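PDB 1NTH: monomethylamine methyltransferase MtmB1 from Methanosarcina barkeri, which catalyses transfer of the methyl group from monomethylamine to the corrinoid cofactor of its partner protein MtmC in methanogenesis from methylamine. Local coordinates for residues L233-I238 against D258-I263; F67-E72 against D278-I283; D138-V143 against T184-N189. One frame throughout, in Å; residues are numbered along the deposited sequence. Where two conformers were deposited one is given.

Contact 1 (L233-I238 against D258-I263); sequences LNELKI and DEQMPI
Asn234 and Glu235 reach across to the backbone of 258-263 with their polar ends. Segment 233-238 follows strand 227-231 of the TIM barrel; 258-263 carries the end of the neighbouring parallel strand 255-259 and the chain beyond it. The contact thus joins the chain at the C-terminal ends of two barrel strands, the end where TIM barrels keep their active sites.

Direct hydrogen bonds carry most of it. Asn234 ND2 donates to Met261 O at 2.7 Å with an N-H...O angle of 157°. The acceptor lies in the Asn234 amide plane, while ND2 stands above the plane of the Met261 carbonyl. ND2 also donates to Glu235 OE2 at 2.9 Å, again in its own amide plane. These two bonds fix the rotation of the amide. Glu235 OE2 takes a further bond from Ile263 N at 3.1 Å, on the syn side, somewhat out of the carboxylate plane. The two donors approach OE2 from opposite faces. The peptide bond between Asn234 and Glu235 is cis, and the bend at chi2 of Glu235 (-66°) sets CD towards Ile263.

Two waters add to the network. One accepts from Met261 N at 2.9 Å and also lies close to Asn234 OD1. The other donates to Glu235 OE2 and to Ile263 O, so OE2 holds Ile263 N directly and Ile263 O through the water.

Van der Waals contact is slight: the Ile263 side chain lies against the Asn234 amide, CG1 3.4 Å from ND2, and the two cross at about a right angle. Behind the contact, Lys237 NZ donates to Asn234 O and forms a salt bridge with Asp28.

Three donors thus converge on Glu235 OE2. Such a setting would probably stabilise a negative charge on this buried carboxylate.

Contact 2 (F67-E72 against D278-I283); sequences FEMLLE and DVATHI
Asp278 O is gripped by two donors of His282, the backbone N at 3.0 Å and the ring ND1 at 2.8 Å. They reach it from opposite faces of the carbonyl plane. The carbonyl oxygen lies in the plane of the imidazole, at its edge, and this bond helps to set how the ring is turned. His282 NE2 is held by Arg361. These residues belong to helix 271-288 of the TIM barrel, which connects the strands 255-259 and 263-264 to strand 293-300 in a beta-alpha-beta crossover. Asp278 and His282 pack on the barrel helix 309-325.

Another side of the same helix meets helix 56-73. The two short axes approach to 8.1 Å and their directions differ by 67°. Apolar side chains of Met69, Leu70, Ala280 and Ile283 meet at the crossing. The short Ala280 side chain is consistent with the close approach here, where the CA atoms of Leu70 and Ala280 are the nearest pair. Ala280 CB touches Met69 CB at 4.1 Å and Leu70 CB at 4.2 Å. The end of Met69 leads away, towards helix 24-42.

Ile283, one turn further along, takes the other part of the crossing. Its CD1, anti to its own CA (chi2 172°), extends to the backbone of Phe67, 4.0 Å from Phe67 CA. The Phe67 ring itself lies against helix 88-95, where it meets the ring of Trp92, and Ile283 also touches Ile91 of that helix. Leu70 CD2 packs 3.6 Å from Ile283 CG2 and 3.7 Å from Ala280 O.

Contact 3 (D138-V143 against T184-N189); sequences DVFMPV and TRLIKN
Phe140 points towards helix 174-193, and Met141 brings the end of its chain to it. Both touch Leu186; Phe140 also meets Ile187, and Met141 meets Asn189. In the chain, helix 140-148 lies between strands 125-128 and 155-156 of the TIM barrel, and helix 174-193 comes after 155-156. The Phe140 side chain crosses Leu186 at about a right angle and Ile187 obliquely. The ring touches through CD2, 3.9 Å from Leu186 CD1, and CE2, 3.8 Å from Ile187 CG1. Met161 packs on both Phe140 and Leu186.

Met141 also crosses Leu186 at about a right angle. Its CG sits 4.0 Å from Leu186 CB and 3.6 Å from Leu186 O. The chain runs extended through chi2 (-170°) before it bends at chi3 (64°). Met141 CE lies 3.4 Å from Asn189 CB.

The contact lies at a subunit interface. Met141 packs on Leu186 of a second subunit, and Leu186 on Met141 of that subunit. Asn189 ND2 makes a weak hydrogen bond to Arg185 O of the same neighbour.

Between the two segments the contact is van der Waals in kind, mostly between apolar groups, and so depends on fit.

From the N terminus, helix 56-73 brings in 67-72, the first half of contact 2. Its partner 278-283 follows some 200 residues later, so contact 2 closes the longest loop. Contacts 1 and 3 both fall within that loop, one after the other. Contact 3 closes first and joins helices 140-148 and 174-193 at a subunit interface. Contact 1 then closes a short loop around helix 240-251. Contacts 1 and 2 touch: Leu236 packs on Met69 and Thr281, and Pro262 on Asp278. Together they tie helix 56-73 to one side of the barrel. Contact 3 lies apart, its centre about 38 Å from that of contact 2.

Contact 1 (L233-I238 against D258-I263)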
loop_
_atom_site.group_PDB
_atom_site.type_symbol
_atom_site.label_atom_id
_atom_site.label_comp_id
_atom_site.label_asym_id
_atom_site.label_seq_id
_atom_site.Cartn_x
_atom_site.Cartn_y
_atom_site.Cartn_z
ATOM N N LEU A 233 -4.370 25.807 -26.088
ATOM C CA LEU A 233 -4.189 26.017 -27.519
ATOM C C LEU A 233 -3.712 27.448 -27.790
ATOM O O LEU A 233 -3.501 28.222 -26.858
ATOM C CB LEU A 233 -5.500 25.728 -28.253
ATOM C CG LEU A 233 -6.072 24.323 -28.006
ATOM C CD1 LEU A 233 -7.328 24.125 -28.843
ATOM C CD2 LEU A 233 -5.030 23.268 -28.356
ATOM N N ASN A 234 -3.541 27.796 -29.063
ATOM C CA ASN A 234 -3.065 29.134 -29.438
ATOM C C ASN A 234 -4.149 29.989 -30.094
ATOM O O ASN A 234 -4.702 29.576 -31.109
ATOM C CB ASN A 234 -1.896 29.012 -30.415
ATOM C CG ASN A 234 -0.716 28.280 -29.818
ATOM O OD1 ASN A 234 -0.778 27.075 -29.564
ATOM N ND2 ASN A 234 0.367 29.005 -29.582
ATOM N N GLU A 235 -4.478 31.155 -29.530
ATOM C CA GLU A 235 -3.907 31.702 -28.292
ATOM C C GLU A 235 -5.119 31.962 -27.391
ATOM O O GLU A 235 -6.180 32.347 -27.894
ATOM C CB GLU A 235 -3.191 33.035 -28.555
ATOM C CG GLU A 235 -2.076 33.001 -29.596
ATOM C CD GLU A 235 -0.881 32.168 -29.168
ATOM O OE1 GLU A 235 -0.791 31.813 -27.970
ATOM O OE2 GLU A 235 -0.024 31.878 -30.029
ATOM N N LEU A 236 -4.962 31.784 -26.078
ATOM C CA LEU A 236 -6.068 31.961 -25.122
ATOM C C LEU A 236 -7.238 31.162 -25.672
ATOM O O LEU A 236 -8.332 31.684 -25.912
ATOM C CB LEU A 236 -6.452 33.440 -24.972
ATOM C CG LEU A 236 -5.600 34.249 -23.989
ATOM C CD1 LEU A 236 -4.183 34.382 -24.515
ATOM C CD2 LEU A 236 -6.222 35.624 -23.780
ATOM N N LYS A 237 -6.990 29.871 -25.844
ATOM C CA LYS A 237 -7.956 28.972 -26.442
ATOM C C LYS A 237 -7.829 27.572 -25.845
ATOM O O LYS A 237 -6.756 27.182 -25.387
ATOM C CB LYS A 237 -7.669 28.937 -27.944
ATOM C CG LYS A 237 -8.566 28.065 -28.788
ATOM C CD LYS A 237 -8.060 28.047 -30.231
ATOM C CE LYS A 237 -8.009 29.450 -30.828
ATOM N NZ LYS A 237 -7.369 29.461 -32.179
ATOM N N ILE A 238 -8.924 26.819 -25.858
ATOM C CA ILE A 238 -8.914 25.468 -25.309
ATOM C C ILE A 238 -10.023 24.618 -25.929
ATOM O O ILE A 238 -11.001 25.144 -26.467
ATOM C CB ILE A 238 -9.106 25.506 -23.767
ATOM C CG1 ILE A 238 -8.658 24.181 -23.142
ATOM C CG2 ILE A 238 -10.560 25.761 -23.421
ATOM C CD1 ILE A 238 -7.171 23.938 -23.251
ATOM N N ASP A 258 0.144 22.491 -16.601
ATOM C CA ASP A 258 -0.572 23.105 -17.711
ATOM C C ASP A 258 0.514 23.679 -18.613
ATOM O O ASP A 258 1.499 24.227 -18.123
ATOM C CB ASP A 258 -1.474 24.225 -17.188
ATOM C CG ASP A 258 -1.990 25.131 -18.291
ATOM O OD1 ASP A 258 -3.164 24.984 -18.692
ATOM O OD2 ASP A 258 -1.211 25.990 -18.755
ATOM N N GLU A 259 0.361 23.537 -19.924
ATOM C CA GLU A 259 1.363 24.077 -20.832
ATOM C C GLU A 259 0.737 24.925 -21.929
ATOM O O GLU A 259 -0.412 24.714 -22.310
ATOM C CB GLU A 259 2.171 22.949 -21.480
ATOM C CG GLU A 259 1.381 22.077 -22.434
ATOM C CD GLU A 259 2.252 21.059 -23.140
ATOM O OE1 GLU A 259 1.742 20.357 -24.037
ATOM O OE2 GLU A 259 3.449 20.961 -22.794
ATOM N N GLN A 260 1.497 25.901 -22.410
ATOM C CA GLN A 260 1.046 26.752 -23.504
ATOM C C GLN A 260 2.310 27.209 -24.209
ATOM O O GLN A 260 3.310 27.542 -23.567
ATOM C CB GLN A 260 0.238 27.952 -22.999
ATOM C CG GLN A 260 -0.751 28.496 -24.043
ATOM C CD GLN A 260 -0.142 29.536 -24.971
ATOM O OE1 GLN A 260 -0.458 29.584 -26.165
ATOM N NE2 GLN A 260 0.713 30.390 -24.424
ATOM N N MET A 261 2.273 27.193 -25.533
ATOM C CA MET A 261 3.426 27.582 -26.324
ATOM C C MET A 261 3.051 28.727 -27.253
ATOM O O MET A 261 2.703 28.507 -28.412
ATOM C CB MET A 261 3.923 26.384 -27.132
ATOM C CG MET A 261 4.381 25.198 -26.275
ATOM S SD MET A 261 3.056 24.317 -25.386
ATOM C CE MET A 261 2.405 23.270 -26.704
ATOM N N PRO A 262 3.115 29.969 -26.748
ATOM C CA PRO A 262 2.768 31.133 -27.568
ATOM C C PRO A 262 3.675 31.246 -28.787
ATOM O O PRO A 262 4.871 30.968 -28.715
ATOM C CB PRO A 262 2.915 32.300 -26.595
ATOM C CG PRO A 262 3.987 31.828 -25.656
ATOM C CD PRO A 262 3.610 30.382 -25.422
ATOM N N ILE A 263 3.094 31.656 -29.908
ATOM C CA ILE A 263 3.841 31.761 -31.149
ATOM C C ILE A 263 4.256 33.183 -31.508
ATOM O O ILE A 263 3.408 34.046 -31.749
ATOM C CB ILE A 263 3.015 31.176 -32.318
ATOM C CG1 ILE A 263 2.671 29.711 -32.022
ATOM C CG2 ILE A 263 3.798 31.278 -33.620
ATOM C CD1 ILE A 263 1.740 29.075 -33.040
HETATM O O HOH W 1 -0.125 26.299 -26.993
HETATM O O HOH W 2 0.819 34.637 -31.041
#

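Contact 2 (F67-E72 against D278-I283)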
loop_
_atom_site.group_PDB
_atom_site.type_symbol
_atom_site.label_atom_id
_atom_site.label_comp_id
_atom_site.label_asym_id
_atom_site.label_seq_id
_atom_site.Cartn_x
_atom_site.Cartn_y
_atom_site.Cartn_z
ATOM N N PHE A 67 -2.670 40.469 -17.249
ATOM C CA PHE A 67 -3.867 40.282 -16.440
ATOM C C PHE A 67 -5.072 40.835 -17.203
ATOM O O PHE A 67 -6.112 40.183 -17.306
ATOM C CB PHE A 67 -3.719 41.029 -15.109
ATOM C CG PHE A 67 -4.835 40.772 -14.127
ATOM C CD1 PHE A 67 -4.622 39.973 -13.005
ATOM C CD2 PHE A 67 -6.091 41.347 -14.307
ATOM C CE1 PHE A 67 -5.642 39.752 -12.080
ATOM C CE2 PHE A 67 -7.118 41.133 -13.389
ATOM C CZ PHE A 67 -6.893 40.333 -12.269
ATOM N N GLU A 68 -4.919 42.040 -17.746
ATOM C CA GLU A 68 -6.008 42.681 -18.476
ATOM C C GLU A 68 -6.358 41.934 -19.757
ATOM O O GLU A 68 -7.523 41.882 -20.155
ATOM C CB GLU A 68 -5.632 44.129 -18.809
ATOM C CG GLU A 68 -6.819 45.007 -19.181
ATOM C CD GLU A 68 -6.418 46.439 -19.490
ATOM O OE1 GLU A 68 -5.507 46.967 -18.811
ATOM O OE2 GLU A 68 -7.021 47.041 -20.403
ATOM N N MET A 69 -5.354 41.357 -20.405
ATOM C CA MET A 69 -5.590 40.587 -21.619
ATOM C C MET A 69 -6.539 39.434 -21.295
ATOM O O MET A 69 -7.535 39.212 -21.983
ATOM C CB MET A 69 -4.258 40.033 -22.131
ATOM C CG MET A 69 -4.333 39.253 -23.432
ATOM S SD MET A 69 -4.481 40.320 -24.880
ATOM C CE MET A 69 -4.844 39.122 -26.145
ATOM N N LEU A 70 -6.225 38.693 -20.238
ATOM C CA LEU A 70 -7.057 37.561 -19.849
ATOM C C LEU A 70 -8.454 37.999 -19.422
ATOM O O LEU A 70 -9.451 37.391 -19.811
ATOM C CB LEU A 70 -6.388 36.789 -18.706
ATOM C CG LEU A 70 -7.075 35.487 -18.286
ATOM C CD1 LEU A 70 -7.118 34.512 -19.458
ATOM C CD2 LEU A 70 -6.311 34.876 -17.114
ATOM N N LEU A 71 -8.521 39.059 -18.625
ATOM C CA LEU A 71 -9.794 39.568 -18.132
ATOM C C LEU A 71 -10.728 40.097 -19.222
ATOM O O LEU A 71 -11.929 39.818 -19.211
ATOM C CB LEU A 71 -9.547 40.674 -17.105
ATOM C CG LEU A 71 -10.801 41.387 -16.589
ATOM C CD1 LEU A 71 -11.684 40.409 -15.820
ATOM C CD2 LEU A 71 -10.394 42.546 -15.698
ATOM N N GLU A 72 -10.176 40.855 -20.162
ATOM C CA GLU A 72 -10.987 41.452 -21.226
ATOM C C GLU A 72 -11.336 40.514 -22.383
ATOM O O GLU A 72 -12.436 40.588 -22.933
ATOM C CB GLU A 72 -10.293 42.695 -21.775
ATOM C CG GLU A 72 -10.121 43.803 -20.754
ATOM C CD GLU A 72 -11.444 44.311 -20.214
ATOM O OE1 GLU A 72 -12.328 44.646 -21.029
ATOM O OE2 GLU A 72 -11.598 44.384 -18.975
ATOM N N ASP A 278 1.619 35.488 -23.223
ATOM C CA ASP A 278 2.326 34.511 -22.395
ATOM C C ASP A 278 1.990 34.714 -20.917
ATOM O O ASP A 278 1.701 33.751 -20.204
ATOM C CB ASP A 278 3.835 34.633 -22.612
ATOM C CG ASP A 278 4.592 33.409 -22.134
ATOM O OD1 ASP A 278 3.962 32.518 -21.525
ATOM O OD2 ASP A 278 5.816 33.342 -22.369
ATOM N N VAL A 279 2.031 35.960 -20.451
ATOM C CA VAL A 279 1.700 36.239 -19.056
ATOM C C VAL A 279 0.249 35.832 -18.806
ATOM O O VAL A 279 -0.072 35.219 -17.787
ATOM C CB VAL A 279 1.898 37.742 -18.718
ATOM C CG1 VAL A 279 1.306 38.066 -17.346
ATOM C CG2 VAL A 279 3.386 38.075 -18.742
ATOM N N ALA A 280 -0.627 36.154 -19.753
ATOM C CA ALA A 280 -2.033 35.808 -19.623
ATOM C C ALA A 280 -2.253 34.298 -19.523
ATOM O O ALA A 280 -3.118 33.851 -18.770
ATOM C CB ALA A 280 -2.826 36.371 -20.807
ATOM N N THR A 281 -1.483 33.514 -20.275
ATOM C CA THR A 281 -1.660 32.065 -20.229
ATOM C C THR A 281 -1.033 31.433 -18.987
ATOM O O THR A 281 -1.461 30.357 -18.568
ATOM C CB THR A 281 -1.157 31.374 -21.532
ATOM O OG1 THR A 281 0.236 31.623 -21.733
ATOM C CG2 THR A 281 -1.935 31.908 -22.729
ATOM N N HIS A 282 -0.036 32.095 -18.398
ATOM C CA HIS A 282 0.570 31.595 -17.159
ATOM C C HIS A 282 -0.519 31.725 -16.093
ATOM O O HIS A 282 -0.713 30.837 -15.263
ATOM C CB HIS A 282 1.777 32.444 -16.731
ATOM C CG HIS A 282 3.086 31.985 -17.296
ATOM N ND1 HIS A 282 3.412 32.111 -18.629
ATOM C CD2 HIS A 282 4.163 31.420 -16.696
ATOM C CE1 HIS A 282 4.634 31.645 -18.826
ATOM N NE2 HIS A 282 5.112 31.220 -17.670
ATOM N N ILE A 283 -1.232 32.850 -16.121
ATOM C CA ILE A 283 -2.309 33.090 -15.169
ATOM C C ILE A 283 -3.486 32.142 -15.429
ATOM O O ILE A 283 -4.067 31.585 -14.498
ATOM C CB ILE A 283 -2.801 34.565 -15.249
ATOM C CG1 ILE A 283 -1.681 35.513 -14.800
ATOM C CG2 ILE A 283 -4.026 34.759 -14.367
ATOM C CD1 ILE A 283 -1.988 37.003 -15.028
#

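Contact 3 (D138-V143 against T184-N189)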
loop_
_atom_site.group_PDB
_atom_site.type_symbol
_atom_site.label_atom_id
_atom_site.label_comp_id
_atom_site.label_asym_id
_atom_site.label_seq_id
_atom_site.Cartn_x
_atom_site.Cartn_y
_atom_site.Cartn_z
ATOM N N ASP A 138 11.768 -0.240 -30.435
ATOM C CA ASP A 138 12.888 -1.085 -30.028
ATOM C C ASP A 138 13.999 -0.414 -29.223
ATOM O O ASP A 138 14.879 -1.095 -28.702
ATOM C CB ASP A 138 13.494 -1.822 -31.230
ATOM C CG ASP A 138 13.956 -0.890 -32.331
ATOM O OD1 ASP A 138 14.205 0.304 -32.061
ATOM O OD2 ASP A 138 14.087 -1.367 -33.479
ATOM N N VAL A 139 13.973 0.911 -29.122
ATOM C CA VAL A 139 14.986 1.609 -28.333
ATOM C C VAL A 139 14.328 2.566 -27.348
ATOM O O VAL A 139 14.979 3.466 -26.816
ATOM C CB VAL A 139 15.966 2.418 -29.218
ATOM C CG1 VAL A 139 16.815 1.469 -30.054
ATOM C CG2 VAL A 139 15.200 3.387 -30.103
ATOM N N PHE A 140 13.040 2.362 -27.087
ATOM C CA PHE A 140 12.331 3.249 -26.174
ATOM C C PHE A 140 12.985 3.294 -24.795
ATOM O O PHE A 140 13.214 4.374 -24.250
ATOM C CB PHE A 140 10.860 2.841 -26.046
ATOM C CG PHE A 140 9.959 3.973 -25.654
ATOM C CD1 PHE A 140 9.727 5.028 -26.535
ATOM C CD2 PHE A 140 9.364 4.007 -24.397
ATOM C CE1 PHE A 140 8.919 6.101 -26.168
ATOM C CE2 PHE A 140 8.554 5.075 -24.019
ATOM C CZ PHE A 140 8.330 6.124 -24.904
ATOM N N MET A 141 13.299 2.135 -24.227
ATOM C CA MET A 141 13.930 2.133 -22.912
ATOM C C MET A 141 15.358 2.679 -22.940
ATOM O O MET A 141 15.707 3.538 -22.135
ATOM C CB MET A 141 13.881 0.730 -22.294
ATOM C CG MET A 141 12.494 0.378 -21.763
ATOM S SD MET A 141 12.439 -1.135 -20.781
ATOM C CE MET A 141 13.467 -0.671 -19.414
ATOM N N PRO A 142 16.201 2.204 -23.877
ATOM C CA PRO A 142 17.579 2.708 -23.939
ATOM C C PRO A 142 17.645 4.230 -24.069
ATOM O O PRO A 142 18.434 4.885 -23.393
ATOM C CB PRO A 142 18.144 2.006 -25.171
ATOM C CG PRO A 142 17.434 0.698 -25.152
ATOM C CD PRO A 142 16.011 1.086 -24.816
ATOM N N VAL A 143 16.823 4.796 -24.949
ATOM C CA VAL A 143 16.824 6.239 -25.133
ATOM C C VAL A 143 16.515 6.969 -23.830
ATOM O O VAL A 143 17.196 7.928 -23.472
ATOM C CB VAL A 143 15.801 6.671 -26.207
ATOM C CG1 VAL A 143 15.610 8.179 -26.175
ATOM C CG2 VAL A 143 16.296 6.240 -27.587
ATOM N N THR A 184 4.881 5.214 -19.738
ATOM C CA THR A 184 5.519 5.461 -18.452
ATOM C C THR A 184 6.000 4.187 -17.770
ATOM O O THR A 184 7.003 4.213 -17.057
ATOM C CB THR A 184 4.587 6.255 -17.515
ATOM O OG1 THR A 184 4.341 7.547 -18.090
ATOM C CG2 THR A 184 5.232 6.455 -16.145
ATOM N N ARG A 185 5.303 3.074 -17.979
ATOM C CA ARG A 185 5.742 1.818 -17.373
ATOM C C ARG A 185 7.148 1.492 -17.877
ATOM O O ARG A 185 8.027 1.129 -17.096
ATOM C CB ARG A 185 4.769 0.682 -17.711
ATOM C CG ARG A 185 3.519 0.691 -16.841
ATOM C CD ARG A 185 2.463 -0.308 -17.309
ATOM N NE ARG A 185 1.408 -0.455 -16.307
ATOM C CZ ARG A 185 0.203 -0.970 -16.541
ATOM N NH1 ARG A 185 -0.125 -1.392 -17.755
ATOM N NH2 ARG A 185 -0.677 -1.059 -15.552
ATOM N N LEU A 186 7.367 1.640 -19.181
ATOM C CA LEU A 186 8.685 1.371 -19.752
ATOM C C LEU A 186 9.726 2.384 -19.279
ATOM O O LEU A 186 10.865 2.023 -18.979
ATOM C CB LEU A 186 8.626 1.400 -21.282
ATOM C CG LEU A 186 7.830 0.295 -21.973
ATOM C CD1 LEU A 186 7.821 0.536 -23.477
ATOM C CD2 LEU A 186 8.450 -1.061 -21.648
ATOM N N ILE A 187 9.337 3.653 -19.223
ATOM C CA ILE A 187 10.256 4.701 -18.803
ATOM C C ILE A 187 10.695 4.529 -17.355
ATOM O O ILE A 187 11.878 4.696 -17.038
ATOM C CB ILE A 187 9.637 6.095 -19.029
ATOM C CG1 ILE A 187 9.538 6.351 -20.537
ATOM C CG2 ILE A 187 10.480 7.171 -18.354
ATOM C CD1 ILE A 187 8.750 7.593 -20.914
ATOM N N LYS A 188 9.765 4.180 -16.472
ATOM C CA LYS A 188 10.160 3.978 -15.092
ATOM C C LYS A 188 11.030 2.734 -14.988
ATOM O O LYS A 188 11.877 2.634 -14.102
ATOM C CB LYS A 188 8.928 3.905 -14.179
ATOM C CG LYS A 188 8.291 5.281 -14.022
ATOM C CD LYS A 188 7.152 5.306 -13.020
ATOM C CE LYS A 188 6.649 6.737 -12.855
ATOM N NZ LYS A 188 5.546 6.852 -11.851
ATOM N N ASN A 189 10.848 1.794 -15.911
ATOM C CA ASN A 189 11.676 0.589 -15.897
ATOM C C ASN A 189 13.098 0.951 -16.298
ATOM O O ASN A 189 14.088 0.405 -15.781
ATOM C CB ASN A 189 11.114 -0.423 -16.928
ATOM C CG ASN A 189 10.754 -1.777 -16.324
ATOM O OD1 ASN A 189 11.632 -2.490 -15.824
ATOM N ND2 ASN A 189 9.443 -2.141 -16.368
#